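Local coordinates for protein chitinase A (Pteris ryukyuensis, PDB 4RL3) that probably hydrolyses the glycosidic bonds of chitin, this chain being the family 18 catalytic domain of a longer fern protein that also carries LysM modules, at residues I119-E124 against S164-L169. Residues are numbered along the deposited sequence; the frame is centred on the assembly and turned at random.
Sequences IDIDYE and SQYTAL
Y166 OH donates a 2.6 Å hydrogen bond to Y123 O, arriving in the plane of the carbonyl on a lone pair, with a C=O...donor angle of 123°. The acceptor lies at the edge of the Y166 ring, near the ring plane, while Y123 N sits 3.0 Å from the same Y166 OH. Y166 reaches this point because its CG stands anti to its own carbonyl carbon (chi1 -76°), which sends the ring out from helix 163-173 to the backbone of Y123. On the way it crosses I121, whose CG2 branch touches Y166 CE1 at 4.0 Å. I156 of the neighbouring strand also packs against Y166, and I121 also touches I138 of helix 131-147. A phenylalanine here would lack the hydroxyl and would probably leave Y123 O without this hydrogen-bond donor. Y123 turns its own ring elsewhere, its OH bonding D37. The axes of segments 119-123 and 164-169 run nearly antiparallel, at 154°, as expected for a helix packed outside a parallel barrel strand. D120 and D122 on the strand, together with E124 in the loop that follows, spell the DxDxE sequence that marks the active site of family 18 chitinases on their TIM barrel.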
ATOM      1  N   ILE A 119      -6.634  -0.705   5.552  1.00  4.60           N
ATOM      2  CA  ILE A 119      -6.081   0.546   5.046  1.00  4.45           C
ATOM      3  C   ILE A 119      -4.561   0.484   5.001  1.00  4.39           C
ATOM      4  O   ILE A 119      -3.930  -0.231   5.774  1.00  4.34           O
ATOM      5  CB  ILE A 119      -6.525   1.778   5.874  1.00  4.45           C
ATOM      6  CG1 ILE A 119      -6.015   1.728   7.323  1.00  4.50           C
ATOM      7  CG2 ILE A 119      -8.047   1.889   5.850  1.00  4.41           C
ATOM      8  CD1 ILE A 119      -6.134   3.042   8.065  1.00  4.56           C
ATOM      9  N   ASP A 120      -4.004   1.249   4.073  1.00  4.30           N
ATOM     10  CA  ASP A 120      -2.573   1.382   3.858  1.00  4.27           C
ATOM     11  C   ASP A 120      -2.256   2.874   3.937  1.00  4.33           C
ATOM     12  O   ASP A 120      -2.952   3.688   3.329  1.00  4.40           O
ATOM     13  CB  ASP A 120      -2.219   0.837   2.467  1.00  4.24           C
ATOM     14  CG  ASP A 120      -0.776   1.068   2.093  1.00  4.23           C
ATOM     15  OD1 ASP A 120       0.102   0.481   2.757  1.00  4.24           O
ATOM     16  OD2 ASP A 120      -0.514   1.811   1.129  1.00  4.20           O
ATOM     17  N   ILE A 121      -1.206   3.219   4.676  1.00  4.40           N
ATOM     18  CA  ILE A 121      -0.816   4.615   4.871  1.00  4.48           C
ATOM     19  C   ILE A 121       0.294   4.993   3.889  1.00  4.69           C
ATOM     20  O   ILE A 121       1.409   4.478   3.973  1.00  4.82           O
ATOM     21  CB  ILE A 121      -0.331   4.864   6.317  1.00  4.43           C
ATOM     22  CG1 ILE A 121      -1.263   4.218   7.351  1.00  4.38           C
ATOM     23  CG2 ILE A 121      -0.183   6.370   6.564  1.00  4.41           C
ATOM     24  CD1 ILE A 121      -2.720   4.652   7.326  1.00  4.38           C
ATOM     25  N   ASP A 122      -0.008   5.920   2.979  1.00  4.87           N
ATOM     26  CA  ASP A 122       0.916   6.261   1.889  1.00  5.20           C
ATOM     27  C   ASP A 122       1.022   7.773   1.706  1.00  5.31           C
ATOM     28  O   ASP A 122       1.108   8.262   0.581  1.00  5.26           O
ATOM     29  CB  ASP A 122       0.480   5.581   0.587  1.00  5.28           C
ATOM     30  CG  ASP A 122       1.524   5.668  -0.521  1.00  5.48           C
ATOM     31  OD1 ASP A 122       2.742   5.688  -0.205  1.00  5.42           O
ATOM     32  OD2 ASP A 122       1.108   5.690  -1.716  1.00  5.86           O
ATOM     33  N   TYR A 123       1.033   8.508   2.816  1.00  5.54           N
ATOM     34  CA  TYR A 123       1.399   9.916   2.752  1.00  5.77           C
ATOM     35  C   TYR A 123       2.893  10.070   2.568  1.00  6.29           C
ATOM     36  O   TYR A 123       3.675   9.274   3.096  1.00  6.02           O
ATOM     37  CB  TYR A 123       0.981  10.643   4.019  1.00  5.71           C
ATOM     38  CG  TYR A 123      -0.505  10.846   4.150  1.00  5.70           C
ATOM     39  CD1 TYR A 123      -1.133  11.913   3.527  1.00  5.69           C
ATOM     40  CD2 TYR A 123      -1.275   9.990   4.929  1.00  5.76           C
ATOM     41  CE1 TYR A 123      -2.496  12.121   3.678  1.00  5.80           C
ATOM     42  CE2 TYR A 123      -2.640  10.169   5.069  1.00  5.76           C
ATOM     43  CZ  TYR A 123      -3.249  11.234   4.440  1.00  5.85           C
ATOM     44  OH  TYR A 123      -4.609  11.410   4.615  1.00  5.91           O
ATOM     45  N   GLU A 124       3.299  11.102   1.830  1.00  7.09           N
ATOM     46  CA  GLU A 124       4.732  11.360   1.649  1.00  7.93           C
ATOM     47  C   GLU A 124       5.165  12.814   1.785  1.00  8.08           C
ATOM     48  O   GLU A 124       6.353  13.100   1.725  1.00  8.52           O
ATOM     49  CB  GLU A 124       5.188  10.829   0.293  1.00  8.83           C
ATOM     50  CG  GLU A 124       4.710  11.648  -0.887  1.00  9.51           C
ATOM     51  CD  GLU A 124       5.382  11.231  -2.182  1.00 10.24           C
ATOM     52  OE1 GLU A 124       4.693  10.601  -3.001  1.00 10.78           O
ATOM     53  OE2 GLU A 124       6.592  11.513  -2.375  1.00 11.75           O
ATOM     54  N   SER A 164      11.967   9.215   8.924  1.00  7.74           N
ATOM     55  CA  SER A 164      11.705   9.827  10.222  1.00  8.11           C
ATOM     56  C   SER A 164      10.249   9.638  10.655  1.00  7.51           C
ATOM     57  O   SER A 164       9.959   9.263  11.796  1.00  7.51           O
ATOM     58  CB  SER A 164      12.042  11.317  10.176  1.00  8.86           C
ATOM     59  OG  SER A 164      11.903  11.877  11.468  1.00 10.86           O
ATOM     60  N   GLN A 165       9.331   9.874   9.728  1.00  6.84           N
ATOM     61  CA  GLN A 165       7.907   9.767  10.020  1.00  6.55           C
ATOM     62  C   GLN A 165       7.474   8.328  10.236  1.00  6.04           C
ATOM     63  O   GLN A 165       6.804   8.008  11.218  1.00  5.88           O
ATOM     64  CB  GLN A 165       7.076  10.372   8.896  1.00  6.77           C
ATOM     65  CG  GLN A 165       7.143  11.894   8.831  1.00  7.00           C
ATOM     66  CD  GLN A 165       8.356  12.452   8.099  1.00  7.32           C
ATOM     67  OE1 GLN A 165       9.114  11.730   7.437  1.00  7.81           O
ATOM     68  NE2 GLN A 165       8.541  13.759   8.218  1.00  7.82           N
ATOM     69  N   TYR A 166       7.827   7.450   9.309  1.00  5.63           N
ATOM     70  CA  TYR A 166       7.292   6.094   9.364  1.00  5.46           C
ATOM     71  C   TYR A 166       7.973   5.179  10.379  1.00  5.61           C
ATOM     72  O   TYR A 166       7.324   4.295  10.930  1.00  5.58           O
ATOM     73  CB  TYR A 166       7.244   5.478   7.976  1.00  5.21           C
ATOM     74  CG  TYR A 166       6.099   6.027   7.151  1.00  5.11           C
ATOM     75  CD1 TYR A 166       4.814   5.494   7.268  1.00  5.11           C
ATOM     76  CD2 TYR A 166       6.285   7.100   6.286  1.00  5.09           C
ATOM     77  CE1 TYR A 166       3.760   5.996   6.529  1.00  5.02           C
ATOM     78  CE2 TYR A 166       5.233   7.610   5.551  1.00  5.04           C
ATOM     79  CZ  TYR A 166       3.974   7.057   5.676  1.00  5.00           C
ATOM     80  OH  TYR A 166       2.919   7.559   4.933  1.00  4.96           O
ATOM     81  N   THR A 167       9.268   5.374  10.644  1.00  5.81           N
ATOM     82  CA  THR A 167       9.884   4.591  11.720  1.00  6.03           C
ATOM     83  C   THR A 167       9.320   4.976  13.093  1.00  6.12           C
ATOM     84  O   THR A 167       9.144   4.122  13.964  1.00  6.50           O
ATOM     85  CB  THR A 167      11.426   4.680  11.748  1.00  6.04           C
ATOM     86  OG1 THR A 167      11.845   6.049  11.893  1.00  6.13           O
ATOM     87  CG2 THR A 167      12.038   4.044  10.500  1.00  6.14           C
ATOM     88  N   ALA A 168       9.037   6.262  13.291  1.00  6.12           N
ATOM     89  CA  ALA A 168       8.404   6.713  14.527  1.00  6.17           C
ATOM     90  C   ALA A 168       7.031   6.063  14.663  1.00  6.25           C
ATOM     91  O   ALA A 168       6.676   5.545  15.721  1.00  6.36           O
ATOM     92  CB  ALA A 168       8.279   8.227  14.553  1.00  6.08           C
ATOM     93  N   LEU A 169       6.270   6.078  13.569  1.00  6.42           N
ATOM     94  CA  LEU A 169       4.947   5.463  13.546  1.00  6.63           C
ATOM     95  C   LEU A 169       5.027   3.962  13.826  1.00  6.72           C
ATOM     96  O   LEU A 169       4.325   3.455  14.699  1.00  6.72           O
ATOM     97  CB  LEU A 169       4.267   5.714  12.198  1.00  6.75           C
ATOM     98  CG  LEU A 169       2.907   5.060  11.938  1.00  6.90           C
ATOM     99  CD1 LEU A 169       1.877   5.414  13.013  1.00  7.01           C
ATOM    100  CD2 LEU A 169       2.418   5.432  10.541  1.00  7.02           C
TER